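Long-range contact in Ras-associated and pleckstrin homology domains-containing protein 1 (Homo sapiens, PDB 4GN1), which mediates localized membrane signals, targets EVL and VASP to the leading edge and is implicated in regulating lamellipodial dynamics: residues G42-D46 with Y248-K253. Sequence-based numbering, arbitrary orientation.
Sequences GYSLD and YQEALK
Leu45, in a loop of the Ras-associating domain, sets its CA 5.1 Å from the CA of Ala251, at the end of helix 242-251, where Leu252 is the first residue to leave helical angles. The pair illustrates how an irregular loop docks against a helix C-terminus through one aromatic and one aliphatic side chain. Tyr43 has its CG anti to the backbone N (chi1 -153°), which carries the ring out to the carbonyl of Ala251. That oxygen lies in the ring plane at its edge, 3.3 Å from Tyr43 CE2, and also takes a weak hydrogen bond from Tyr43 OH. Lys253 N also gives this oxygen a weak bond. Lys253, its chain bent at chi3 (-84°), crosses the tyrosine at about a right angle; its CE comes to 3.3 Å from Tyr43 OH while NZ approaches CE1 obliquely. Leu45 makes the apolar half. Its CB meets Ala251 CB at 4.0 Å, and its CD1 reaches both Tyr248 CE1, at 3.5 Å, and Leu252 CD1, at 3.7 Å, the two leucines lying side by side. Within the loop, Ser44 OG accepts from Asp46 N, an ST turn immediately before strand 47-53. Beyond the contact, Tyr248 stacks on Phe95 of helix 93-96, and Asp46 forms a salt bridge with Lys96 there. Tyr43 packs on Arg29, Asp33 and Met36 of helix 28-39 and Ala251 also touches Arg29, so the end of helix 242-251 lies against both the loop and that helix.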
loop_
_atom_site.group_PDB
_atom_site.type_symbol
_atom_site.label_atom_id
_atom_site.label_comp_id
_atom_site.label_asym_id
_atom_site.label_seq_id
_atom_site.Cartn_x
_atom_site.Cartn_y
_atom_site.Cartn_z
ATOM N N GLY A 42 -20.949 -7.981 -9.567
ATOM C CA GLY A 42 -20.714 -7.216 -10.783
ATOM C C GLY A 42 -19.262 -6.809 -10.886
ATOM O O GLY A 42 -18.635 -6.478 -9.876
ATOM N N TYR A 43 -18.726 -6.835 -12.102
ATOM C CA TYR A 43 -17.331 -6.479 -12.353
ATOM C C TYR A 43 -16.951 -5.046 -11.983
ATOM O O TYR A 43 -17.783 -4.140 -11.990
ATOM C CB TYR A 43 -16.957 -6.731 -13.816
ATOM C CG TYR A 43 -15.477 -7.000 -13.963
ATOM C CD1 TYR A 43 -14.974 -8.293 -13.773
ATOM C CD2 TYR A 43 -14.569 -5.960 -14.247
ATOM C CE1 TYR A 43 -13.616 -8.555 -13.884
ATOM C CE2 TYR A 43 -13.205 -6.211 -14.360
ATOM C CZ TYR A 43 -12.731 -7.517 -14.177
ATOM O OH TYR A 43 -11.382 -7.818 -14.280
ATOM N N SER A 44 -15.678 -4.868 -11.654
ATOM C CA SER A 44 -15.071 -3.568 -11.402
ATOM C C SER A 44 -13.627 -3.740 -10.974
ATOM O O SER A 44 -13.267 -4.634 -10.176
ATOM C CB SER A 44 -15.808 -2.756 -10.337
ATOM O OG SER A 44 -14.973 -1.714 -9.887
ATOM N N LEU A 45 -12.807 -2.854 -11.509
ATOM C CA LEU A 45 -11.399 -2.834 -11.222
ATOM C C LEU A 45 -11.152 -2.489 -9.740
ATOM O O LEU A 45 -10.052 -2.745 -9.244
ATOM C CB LEU A 45 -10.717 -1.800 -12.134
ATOM C CG LEU A 45 -10.760 -0.305 -11.764
ATOM C CD1 LEU A 45 -9.812 0.464 -12.662
ATOM C CD2 LEU A 45 -12.147 0.312 -11.827
ATOM N N ASP A 46 -12.164 -1.919 -9.063
ATOM C CA ASP A 46 -12.078 -1.500 -7.652
ATOM C C ASP A 46 -12.316 -2.575 -6.575
ATOM O O ASP A 46 -12.040 -2.334 -5.383
ATOM C CB ASP A 46 -13.003 -0.320 -7.380
ATOM C CG ASP A 46 -12.504 0.968 -8.014
ATOM O OD1 ASP A 46 -11.277 1.248 -7.963
ATOM O OD2 ASP A 46 -13.340 1.704 -8.564
ATOM N N TYR A 248 -3.242 -2.543 -13.593
ATOM C CA TYR A 248 -4.334 -1.633 -13.930
ATOM C C TYR A 248 -4.891 -1.942 -15.329
ATOM O O TYR A 248 -6.091 -2.156 -15.486
ATOM C CB TYR A 248 -3.868 -0.177 -13.775
ATOM C CG TYR A 248 -4.859 0.863 -14.258
ATOM C CD1 TYR A 248 -6.037 1.109 -13.566
ATOM C CD2 TYR A 248 -4.607 1.607 -15.418
ATOM C CE1 TYR A 248 -6.946 2.050 -14.012
ATOM C CE2 TYR A 248 -5.512 2.558 -15.877
ATOM C CZ TYR A 248 -6.678 2.764 -15.170
ATOM O OH TYR A 248 -7.574 3.686 -15.612
ATOM N N GLN A 249 -4.003 -2.010 -16.325
ATOM C CA GLN A 249 -4.378 -2.338 -17.703
ATOM C C GLN A 249 -5.183 -3.637 -17.744
ATOM O O GLN A 249 -6.207 -3.711 -18.418
ATOM C CB GLN A 249 -3.139 -2.478 -18.600
ATOM C CG GLN A 249 -2.302 -1.226 -18.819
ATOM C CD GLN A 249 -2.679 -0.438 -20.068
ATOM O OE1 GLN A 249 -2.838 0.783 -20.012
ATOM N NE2 GLN A 249 -2.810 -1.125 -21.203
ATOM N N GLU A 250 -4.718 -4.652 -17.014
ATOM C CA GLU A 250 -5.387 -5.945 -16.946
ATOM C C GLU A 250 -6.720 -5.879 -16.203
ATOM O O GLU A 250 -7.670 -6.554 -16.572
ATOM C CB GLU A 250 -4.466 -6.967 -16.289
ATOM C CG GLU A 250 -4.933 -8.415 -16.388
ATOM C CD GLU A 250 -3.894 -9.409 -15.881
ATOM O OE1 GLU A 250 -4.281 -10.503 -15.424
ATOM O OE2 GLU A 250 -2.681 -9.108 -15.941
ATOM N N ALA A 251 -6.790 -5.063 -15.159
ATOM C CA ALA A 251 -7.993 -4.993 -14.329
ATOM C C ALA A 251 -9.165 -4.347 -15.067
ATOM O O ALA A 251 -10.332 -4.689 -14.834
ATOM C CB ALA A 251 -7.704 -4.234 -13.037
ATOM N N LEU A 252 -8.826 -3.434 -15.976
ATOM C CA LEU A 252 -9.772 -2.504 -16.585
ATOM C C LEU A 252 -10.613 -3.103 -17.724
ATOM O O LEU A 252 -10.849 -2.445 -18.738
ATOM C CB LEU A 252 -8.994 -1.255 -17.061
ATOM C CG LEU A 252 -9.667 0.071 -17.454
ATOM C CD1 LEU A 252 -10.511 0.633 -16.323
ATOM C CD2 LEU A 252 -8.615 1.079 -17.899
ATOM N N LYS A 253 -11.078 -4.337 -17.551
ATOM C CA LYS A 253 -11.983 -4.964 -18.530
ATOM C C LYS A 253 -13.214 -4.107 -18.906
ATOM O O LYS A 253 -14.225 -4.059 -18.193
ATOM C CB LYS A 253 -12.408 -6.369 -18.068
ATOM C CG LYS A 253 -11.578 -7.499 -18.675
ATOM C CD LYS A 253 -12.236 -8.861 -18.475
ATOM C CE LYS A 253 -11.903 -9.455 -17.112
ATOM N NZ LYS A 253 -12.985 -10.333 -16.587
#